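Local structure of structural protein ORF131 (Acidianus two-tailed virus, 3FAJ) at residues Tyr31-Leu39 and Val52-Ala63; Arg64-Lys72 and Ala126-Arg134. The protein is a structural protein of the virion and probably binds DNA. All blocks are in the same frame, centred on the assembly; numbering follows the deposited sequence.

Interaction 1 (Tyr31-Leu39 and Val52-Ala63); sequences YAGGAVKIL and VTLKLAGEEANA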
loop_
_atom_site.group_PDB
_atom_site.type_symbol
_atom_site.label_atom_id
_atom_site.label_comp_id
_atom_site.label_asym_id
_atom_site.label_seq_id
_atom_site.Cartn_x
_atom_site.Cartn_y
_atom_site.Cartn_z
ATOM N N TYR A 31 -5.682 -9.433 2.522
ATOM C CA TYR A 31 -5.618 -8.125 1.875
ATOM C C TYR A 31 -4.307 -7.417 2.174
ATOM O O TYR A 31 -3.795 -6.694 1.320
ATOM C CB TYR A 31 -6.833 -7.260 2.263
ATOM C CG TYR A 31 -8.131 -7.998 2.066
ATOM C CD1 TYR A 31 -8.432 -8.637 0.851
ATOM C CD2 TYR A 31 -9.059 -8.090 3.107
ATOM C CE1 TYR A 31 -9.625 -9.354 0.680
ATOM C CE2 TYR A 31 -10.253 -8.797 2.930
ATOM C CZ TYR A 31 -10.528 -9.411 1.718
ATOM O OH TYR A 31 -11.705 -10.119 1.565
ATOM N N ALA A 32 -3.785 -7.617 3.391
ATOM C CA ALA A 32 -2.475 -7.095 3.747
ATOM C C ALA A 32 -1.405 -7.615 2.770
ATOM O O ALA A 32 -0.611 -6.827 2.231
ATOM C CB ALA A 32 -2.135 -7.463 5.213
ATOM N N GLY A 33 -1.389 -8.930 2.537
ATOM C CA GLY A 33 -0.445 -9.541 1.577
ATOM C C GLY A 33 -0.636 -8.990 0.171
ATOM O O GLY A 33 0.355 -8.725 -0.550
ATOM N N GLY A 34 -1.904 -8.802 -0.221
ATOM C CA GLY A 34 -2.224 -8.259 -1.549
ATOM C C GLY A 34 -1.702 -6.827 -1.672
ATOM O O GLY A 34 -1.172 -6.439 -2.717
ATOM N N ALA A 35 -1.842 -6.054 -0.602
ATOM C CA ALA A 35 -1.301 -4.697 -0.571
ATOM C C ALA A 35 0.227 -4.740 -0.733
ATOM O O ALA A 35 0.776 -3.976 -1.520
ATOM C CB ALA A 35 -1.721 -3.975 0.720
ATOM N N VAL A 36 0.907 -5.633 -0.013
ATOM C CA VAL A 36 2.388 -5.720 -0.102
ATOM C C VAL A 36 2.820 -6.061 -1.546
ATOM O O VAL A 36 3.809 -5.511 -2.065
ATOM C CB VAL A 36 2.945 -6.735 0.899
ATOM C CG1 VAL A 36 4.420 -7.034 0.626
ATOM C CG2 VAL A 36 2.760 -6.220 2.325
ATOM N N LYS A 37 2.055 -6.917 -2.218
ATOM C CA LYS A 37 2.369 -7.239 -3.615
ATOM C C LYS A 37 2.282 -5.984 -4.484
ATOM O O LYS A 37 3.167 -5.745 -5.317
ATOM C CB LYS A 37 1.461 -8.346 -4.143
ATOM C CG LYS A 37 1.849 -9.704 -3.606
ATOM C CD LYS A 37 0.832 -10.733 -3.981
ATOM C CE LYS A 37 1.160 -12.027 -3.283
ATOM N NZ LYS A 37 -0.017 -12.907 -3.304
ATOM N N ILE A 38 1.237 -5.185 -4.288
ATOM C CA ILE A 38 1.053 -3.917 -5.012
ATOM C C ILE A 38 2.227 -2.983 -4.687
ATOM O O ILE A 38 2.823 -2.370 -5.589
ATOM C CB ILE A 38 -0.307 -3.240 -4.687
ATOM C CG1 ILE A 38 -1.476 -4.056 -5.257
ATOM C CG2 ILE A 38 -0.351 -1.766 -5.209
ATOM C CD1 ILE A 38 -2.839 -3.783 -4.559
ATOM N N LEU A 39 2.572 -2.906 -3.408
ATOM C CA LEU A 39 3.697 -2.035 -2.982
ATOM C C LEU A 39 5.032 -2.458 -3.629
ATOM O O LEU A 39 5.828 -1.598 -4.050
ATOM C CB LEU A 39 3.814 -1.977 -1.463
ATOM C CG LEU A 39 2.611 -1.286 -0.799
ATOM C CD1 LEU A 39 2.755 -1.433 0.715
ATOM C CD2 LEU A 39 2.499 0.198 -1.225
ATOM N N VAL A 52 -1.520 2.849 -8.835
ATOM C CA VAL A 52 -1.050 2.345 -7.555
ATOM C C VAL A 52 -2.021 2.684 -6.437
ATOM O O VAL A 52 -2.355 1.796 -5.639
ATOM C CB VAL A 52 0.400 2.808 -7.209
ATOM C CG1 VAL A 52 0.538 4.334 -7.183
ATOM C CG2 VAL A 52 0.866 2.175 -5.857
ATOM N N THR A 53 -2.494 3.936 -6.378
ATOM C CA THR A 53 -3.375 4.308 -5.260
ATOM C C THR A 53 -4.790 3.757 -5.394
ATOM O O THR A 53 -5.416 3.430 -4.381
ATOM C CB THR A 53 -3.406 5.812 -5.020
ATOM O OG1 THR A 53 -3.631 6.469 -6.262
ATOM C CG2 THR A 53 -2.061 6.257 -4.404
ATOM N N LEU A 54 -5.275 3.631 -6.627
ATOM C CA LEU A 54 -6.605 3.047 -6.860
ATOM C C LEU A 54 -6.594 1.576 -6.423
ATOM O O LEU A 54 -7.540 1.108 -5.773
ATOM C CB LEU A 54 -6.984 3.159 -8.335
ATOM C CG LEU A 54 -7.234 4.589 -8.845
ATOM C CD1 LEU A 54 -7.263 4.608 -10.370
ATOM C CD2 LEU A 54 -8.536 5.154 -8.257
ATOM N N LYS A 55 -5.525 0.864 -6.773
ATOM C CA LYS A 55 -5.379 -0.541 -6.391
ATOM C C LYS A 55 -5.223 -0.704 -4.872
ATOM O O LYS A 55 -5.851 -1.611 -4.294
ATOM C CB LYS A 55 -4.196 -1.199 -7.111
ATOM C CG LYS A 55 -4.430 -1.420 -8.593
ATOM C CD LYS A 55 -3.276 -2.181 -9.206
ATOM C CE LYS A 55 -3.690 -2.755 -10.557
ATOM N NZ LYS A 55 -2.578 -3.530 -11.200
ATOM N N LEU A 56 -4.394 0.138 -4.237
ATOM C CA LEU A 56 -4.265 0.105 -2.763
ATOM C C LEU A 56 -5.603 0.414 -2.115
ATOM O O LEU A 56 -5.971 -0.221 -1.135
ATOM C CB LEU A 56 -3.218 1.101 -2.270
ATOM C CG LEU A 56 -1.771 0.703 -2.584
ATOM C CD1 LEU A 56 -0.826 1.879 -2.261
ATOM C CD2 LEU A 56 -1.348 -0.615 -1.818
ATOM N N ALA A 57 -6.332 1.392 -2.661
ATOM C CA ALA A 57 -7.635 1.762 -2.119
ATOM C C ALA A 57 -8.604 0.564 -2.147
ATOM O O ALA A 57 -9.414 0.385 -1.221
ATOM C CB ALA A 57 -8.216 2.952 -2.893
ATOM N N GLY A 58 -8.507 -0.244 -3.202
ATOM C CA GLY A 58 -9.321 -1.465 -3.344
ATOM C C GLY A 58 -9.041 -2.440 -2.204
ATOM O O GLY A 58 -9.971 -3.025 -1.636
ATOM N N GLU A 59 -7.692 -2.598 -1.896
ATOM C CA GLU A 59 -7.391 -3.478 -0.749
ATOM C C GLU A 59 -7.897 -2.843 0.538
ATOM O O GLU A 59 -8.401 -3.532 1.443
ATOM C CB GLU A 59 -5.889 -3.762 -0.645
ATOM C CG GLU A 59 -5.287 -4.565 -1.818
ATOM C CD GLU A 59 -5.933 -5.922 -2.041
ATOM O OE1 GLU A 59 -6.253 -6.631 -1.061
ATOM O OE2 GLU A 59 -6.152 -6.269 -3.227
ATOM N N GLU A 60 -7.666 -1.634 0.692
ATOM C CA GLU A 60 -8.168 -0.920 1.863
ATOM C C GLU A 60 -9.685 -1.107 2.011
ATOM O O GLU A 60 -10.188 -1.360 3.115
ATOM C CB GLU A 60 -7.824 0.572 1.719
ATOM C CG GLU A 60 -8.215 1.427 2.881
ATOM C CD GLU A 60 -7.794 2.864 2.668
ATOM O OE1 GLU A 60 -7.231 3.173 1.585
ATOM O OE2 GLU A 60 -8.077 3.672 3.580
ATOM N N ALA A 61 -10.487 -1.039 1.002
ATOM C CA ALA A 61 -11.928 -1.274 1.085
ATOM C C ALA A 61 -12.216 -2.719 1.466
ATOM O O ALA A 61 -13.130 -2.977 2.244
ATOM C CB ALA A 61 -12.619 -0.927 -0.241
ATOM N N ASN A 62 -11.454 -3.658 0.898
ATOM C CA ASN A 62 -11.627 -5.082 1.232
ATOM C C ASN A 62 -11.391 -5.288 2.742
ATOM O O ASN A 62 -12.179 -5.972 3.422
ATOM C CB ASN A 62 -10.610 -5.939 0.478
ATOM C CG ASN A 62 -10.925 -6.103 -0.999
ATOM O OD1 ASN A 62 -12.075 -6.019 -1.432
ATOM N ND2 ASN A 62 -9.883 -6.376 -1.780
ATOM N N ALA A 63 -10.307 -4.694 3.240
ATOM C CA ALA A 63 -9.953 -4.731 4.668
ATOM C C ALA A 63 -11.070 -4.133 5.532
ATOM O O ALA A 63 -11.463 -4.733 6.518
ATOM C CB ALA A 63 -8.594 -4.009 4.916
HETATM O O HOH W 1 -13.738 -8.011 2.389
#

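Interaction 2 (Arg64-Lys72 and Ala126-Arg134); sequences RRAGDERTK and ATQVRNIER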
loop_
_atom_site.group_PDB
_atom_site.type_symbol
_atom_site.label_atom_id
_atom_site.label_comp_id
_atom_site.label_asym_id
_atom_site.label_seq_id
_atom_site.Cartn_x
_atom_site.Cartn_y
_atom_site.Cartn_z
ATOM N N ARG A 64 -11.593 -2.966 5.137
ATOM C CA ARG A 64 -12.696 -2.338 5.847
ATOM C C ARG A 64 -13.910 -3.284 5.927
ATOM O O ARG A 64 -14.471 -3.511 7.007
ATOM C CB ARG A 64 -13.052 -1.015 5.162
ATOM C CG ARG A 64 -13.989 -0.118 5.953
ATOM C CD ARG A 64 -14.248 1.189 5.213
ATOM N NE ARG A 64 -14.733 0.979 3.846
ATOM C CZ ARG A 64 -15.974 0.608 3.527
ATOM N NH1 ARG A 64 -16.893 0.392 4.467
ATOM N NH2 ARG A 64 -16.301 0.451 2.251
ATOM N N ARG A 65 -14.285 -3.857 4.792
ATOM C CA ARG A 65 -15.459 -4.736 4.723
ATOM C C ARG A 65 -15.303 -5.959 5.629
ATOM O O ARG A 65 -16.271 -6.415 6.230
ATOM C CB ARG A 65 -15.717 -5.152 3.283
ATOM C CG ARG A 65 -16.318 -4.018 2.428
ATOM C CD ARG A 65 -16.769 -4.507 1.065
ATOM N NE ARG A 65 -15.653 -4.754 0.151
ATOM C CZ ARG A 65 -15.166 -3.856 -0.700
ATOM N NH1 ARG A 65 -15.682 -2.626 -0.763
ATOM N NH2 ARG A 65 -14.159 -4.184 -1.491
ATOM N N ALA A 66 -14.078 -6.471 5.713
ATOM C CA ALA A 66 -13.730 -7.639 6.533
ATOM C C ALA A 66 -13.517 -7.315 8.029
ATOM O O ALA A 66 -13.496 -8.222 8.875
ATOM C CB ALA A 66 -12.497 -8.308 5.959
ATOM N N GLY A 67 -13.399 -6.032 8.357
ATOM C CA GLY A 67 -13.076 -5.627 9.727
ATOM C C GLY A 67 -11.618 -5.743 10.124
ATOM O O GLY A 67 -11.306 -5.802 11.330
ATOM N N ASP A 68 -10.727 -5.789 9.124
ATOM C CA ASP A 68 -9.267 -5.765 9.351
ATOM C C ASP A 68 -8.863 -4.297 9.522
ATOM O O ASP A 68 -8.307 -3.672 8.601
ATOM C CB ASP A 68 -8.499 -6.349 8.151
ATOM C CG ASP A 68 -8.945 -7.761 7.766
ATOM O OD1 ASP A 68 -9.112 -8.614 8.671
ATOM O OD2 ASP A 68 -9.084 -8.031 6.545
ATOM N N GLU A 69 -9.199 -3.739 10.685
ATOM C CA GLU A 69 -9.172 -2.287 10.879
ATOM C C GLU A 69 -7.751 -1.738 10.778
ATOM O O GLU A 69 -7.540 -0.684 10.183
ATOM C CB GLU A 69 -9.782 -1.915 12.245
ATOM C CG GLU A 69 -9.895 -0.405 12.476
ATOM C CD GLU A 69 -10.617 -0.022 13.751
ATOM O OE1 GLU A 69 -11.239 -0.904 14.412
ATOM O OE2 GLU A 69 -10.602 1.185 14.077
ATOM N N ARG A 70 -6.784 -2.433 11.374
ATOM C CA ARG A 70 -5.395 -1.949 11.392
ATOM C C ARG A 70 -4.782 -2.005 9.992
ATOM O O ARG A 70 -4.017 -1.104 9.587
ATOM C CB ARG A 70 -4.554 -2.742 12.396
ATOM C CG ARG A 70 -5.037 -2.620 13.836
ATOM C CD ARG A 70 -4.024 -3.242 14.788
ATOM N NE ARG A 70 -4.425 -3.177 16.196
ATOM C CZ ARG A 70 -4.375 -2.082 16.951
ATOM N NH1 ARG A 70 -3.968 -0.927 16.425
ATOM N NH2 ARG A 70 -4.740 -2.139 18.230
ATOM N N THR A 71 -5.142 -3.053 9.245
ATOM C CA THR A 71 -4.722 -3.212 7.856
ATOM C C THR A 71 -5.272 -2.069 6.988
ATOM O O THR A 71 -4.531 -1.449 6.198
ATOM C CB THR A 71 -5.190 -4.601 7.302
ATOM O OG1 THR A 71 -4.436 -5.636 7.961
ATOM C CG2 THR A 71 -4.963 -4.689 5.778
ATOM N N LYS A 72 -6.556 -1.778 7.162
ATOM C CA LYS A 72 -7.198 -0.645 6.485
ATOM C C LYS A 72 -6.399 0.618 6.764
ATOM O O LYS A 72 -6.063 1.372 5.834
ATOM C CB LYS A 72 -8.640 -0.499 6.970
ATOM C CG LYS A 72 -9.371 0.764 6.497
ATOM C CD LYS A 72 -10.662 0.964 7.290
ATOM C CE LYS A 72 -10.412 1.554 8.710
ATOM N NZ LYS A 72 -11.719 1.747 9.433
ATOM N N ALA A 126 1.770 -11.758 11.754
ATOM C CA ALA A 126 0.641 -11.483 12.644
ATOM C C ALA A 126 -0.509 -10.812 11.903
ATOM O O ALA A 126 -1.671 -11.175 12.079
ATOM C CB ALA A 126 1.088 -10.608 13.820
ATOM N N THR A 127 -0.178 -9.815 11.088
ATOM C CA THR A 127 -1.185 -9.093 10.322
ATOM C C THR A 127 -1.820 -9.998 9.264
ATOM O O THR A 127 -3.044 -10.046 9.139
ATOM C CB THR A 127 -0.578 -7.836 9.688
ATOM O OG1 THR A 127 -0.094 -6.991 10.740
ATOM C CG2 THR A 127 -1.626 -7.074 8.867
ATOM N N GLN A 128 -0.991 -10.722 8.518
ATOM C CA GLN A 128 -1.533 -11.593 7.461
ATOM C C GLN A 128 -2.426 -12.693 8.013
ATOM O O GLN A 128 -3.507 -12.957 7.488
ATOM C CB GLN A 128 -0.424 -12.116 6.564
ATOM C CG GLN A 128 0.302 -10.927 5.895
ATOM C CD GLN A 128 1.129 -11.323 4.706
ATOM O OE1 GLN A 128 1.072 -12.452 4.254
ATOM N NE2 GLN A 128 1.878 -10.366 4.165
ATOM N N VAL A 129 -1.975 -13.333 9.091
ATOM C CA VAL A 129 -2.791 -14.347 9.777
ATOM C C VAL A 129 -4.105 -13.737 10.235
ATOM O O VAL A 129 -5.169 -14.328 10.049
ATOM C CB VAL A 129 -2.023 -14.928 10.974
ATOM C CG1 VAL A 129 -2.935 -15.807 11.860
ATOM C CG2 VAL A 129 -0.823 -15.703 10.469
ATOM N N ARG A 130 -4.028 -12.553 10.834
ATOM C CA ARG A 130 -5.217 -11.860 11.314
ATOM C C ARG A 130 -6.209 -11.625 10.180
ATOM O O ARG A 130 -7.421 -11.713 10.376
ATOM C CB ARG A 130 -4.835 -10.528 11.964
ATOM C CG ARG A 130 -5.952 -9.889 12.772
ATOM C CD ARG A 130 -5.413 -8.827 13.716
ATOM N NE ARG A 130 -4.769 -7.731 12.996
ATOM C CZ ARG A 130 -3.465 -7.475 13.039
ATOM N NH1 ARG A 130 -2.661 -8.235 13.768
ATOM N NH2 ARG A 130 -2.966 -6.456 12.351
ATOM N N ASN A 131 -5.686 -11.326 8.996
ATOM C CA ASN A 131 -6.523 -11.083 7.828
ATOM C C ASN A 131 -7.155 -12.367 7.299
ATOM O O ASN A 131 -8.326 -12.384 6.923
ATOM C CB ASN A 131 -5.716 -10.400 6.722
ATOM C CG ASN A 131 -5.520 -8.918 6.975
ATOM O OD1 ASN A 131 -6.179 -8.330 7.832
ATOM N ND2 ASN A 131 -4.612 -8.305 6.226
ATOM N N ILE A 132 -6.370 -13.439 7.274
ATOM C CA ILE A 132 -6.854 -14.737 6.793
ATOM C C ILE A 132 -7.907 -15.285 7.760
ATOM O O ILE A 132 -8.966 -15.770 7.324
ATOM C CB ILE A 132 -5.691 -15.729 6.562
ATOM C CG1 ILE A 132 -4.798 -15.217 5.426
ATOM C CG2 ILE A 132 -6.224 -17.158 6.246
ATOM C CD1 ILE A 132 -3.406 -15.812 5.370
ATOM N N GLU A 133 -7.651 -15.156 9.064
ATOM C CA GLU A 133 -8.583 -15.653 10.096
ATOM C C GLU A 133 -9.917 -14.901 10.066
ATOM O O GLU A 133 -10.888 -15.327 10.690
ATOM C CB GLU A 133 -7.977 -15.518 11.494
ATOM C CG GLU A 133 -6.840 -16.474 11.794
ATOM C CD GLU A 133 -6.279 -16.284 13.206
ATOM O OE1 GLU A 133 -6.295 -15.133 13.693
ATOM O OE2 GLU A 133 -5.808 -17.267 13.811
ATOM N N ARG A 134 -9.946 -13.780 9.347
ATOM C CA ARG A 134 -11.156 -12.967 9.197
ATOM C C ARG A 134 -11.756 -13.063 7.794
ATOM O O ARG A 134 -12.844 -12.522 7.540
ATOM C CB ARG A 134 -10.868 -11.507 9.532
ATOM C CG ARG A 134 -10.464 -11.270 10.970
ATOM C CD ARG A 134 -10.338 -9.786 11.231
ATOM N NE ARG A 134 -11.645 -9.138 11.176
ATOM C CZ ARG A 134 -12.430 -8.942 12.234
ATOM N NH1 ARG A 134 -12.042 -9.334 13.444
ATOM N NH2 ARG A 134 -13.610 -8.354 12.087
HETATM O O HOH W 2 -14.858 -10.559 8.059
HETATM O O HOH W 3 -9.524 -10.551 5.704
#

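Interaction 1 (Tyr31-Leu39 and Val52-Ala63)
Ile38 and Tyr31 on one helix meet Leu56, Glu59 and Asn62 on the other in an antiparallel helix pair with knobs-into-holes packing; the short axes of 31-39 and 52-63 approach to 9.3 Å, with 173° between their directions. The apolar contact centres on Ile38, a knob set among Val52, Lys55, Leu56 and Glu59. Its two branches divide the hole: CG2 lies against Leu56 CD2 at 3.7 Å and faces Val52, while CD1 passes over the Lys55 carbonyl to reach Glu59 CG at 3.8 Å. Leu39 meets Leu56 at about a right angle, its CD2 touching Leu56 CD1 at 3.9 Å. Helix 69-86 flanks this layer, offering Ile78 to Leu39 and Val79 to Leu56. Lys55 contributes chiefly its CB; its extended chain carries the ammonium off to a salt bridge with Glu51.

The reciprocal knob is Glu59, lodged among Tyr31, Gly34, Ala35 and Ile38. A bend at chi2 folds its carboxylate toward the start of helix 31-39, where OE1 comes to 3.4 Å from Tyr31 CA, near the plane of the tyrosine ring at its edge. The missing side chain of Gly34 leaves room for this oxygen.

The aromatic contact is a CH-pi interaction: Asn62 CB sits over the centre of the Tyr31 ring, 3.4 Å from the centroid and only 7° off the normal. With Tyr31 CG anti to its carbonyl carbon (chi1 -51°), the ring leans toward the N-terminal end of its own helix and spreads across Asn62, whose OD1 is hydrogen-bonded to Arg65 NH2. Water supplies the polar link at this end: one molecule lies 3.0 Å from Tyr31 OH and donates to Asn62 O at 2.8 Å.

Interaction 2 (Arg64-Lys72 and Ala126-Arg134)
Ala66 and Arg134 join the turn between helices 51-66 and 69-86, where a Schellman motif ends the first helix, to the end of helix 125-132. Ala66 gives its carbonyl oxygen to a side-on grip by the guanidinium: Arg134 NE donates to Ala66 O at 3.1 Å with an N-H...O angle of 154°, and Arg134 NH2 donates to the same oxygen at 3.2 Å, within the carbonyl plane on a lone pair. A water adds a third donor, binding Ala66 O at 2.8 Å and also donating to Arg134 O at 2.9 Å, so a carbonyl at the helix end is well satisfied.

Gly67 ends the helix with a positive phi of 79°. Its carbonyl oxygen stands 3.1 Å above the guanidinium plane of Arg134, toward the rim of one face, and is too badly angled to bond to NE.

Asp68 follows at the N-cap of helix 69-86 and is the centre of an inverse gamma turn, though its carboxylate caps nothing. Instead OD1 comes to the edge of the Arg134 guanidinium in a long salt bridge, 3.6 Å from NE, with the two planes turned 81° apart. The charge of Arg134 thus probably helps to offset that of this buried acid.

Further along, Arg70 brings its CB to 4.0 Å from Arg130 NH2, a nitrogen that bonds weakly to Thr127 OG1. Thr71, buried, is met by the side chain of Asn131 coming from the opposite direction. In Thr127, OG1 lies beside the backbone N, where it is hydrogen-bonded to Phe121 O, and CG2 is anti to that N, which places it 3.3 Å from Thr71 OG1.

Overall arrangement
From the N terminus, helix 31-43 leads through the short strand 48-49 into helix 51-66, and interaction 1 closes this first loop of 12 residues by laying the two helices side by side. Interaction 2 opens directly afterwards, on the last turn of helix 51-66, and closes a far longer loop of 53 residues when the chain passes through helix 125-132 to Arg134, the last modelled residue. The contacts therefore stand in series, neither nested nor crossed, their centres about 12 Å apart. They meet at the turn between helices 51-66 and 69-86, where Tyr31 touches Asp68 and Ala63 O probably accepts from Asp68 N. Together they join the first helix and the last modelled turn to helix 51-66 and the turn that follows it.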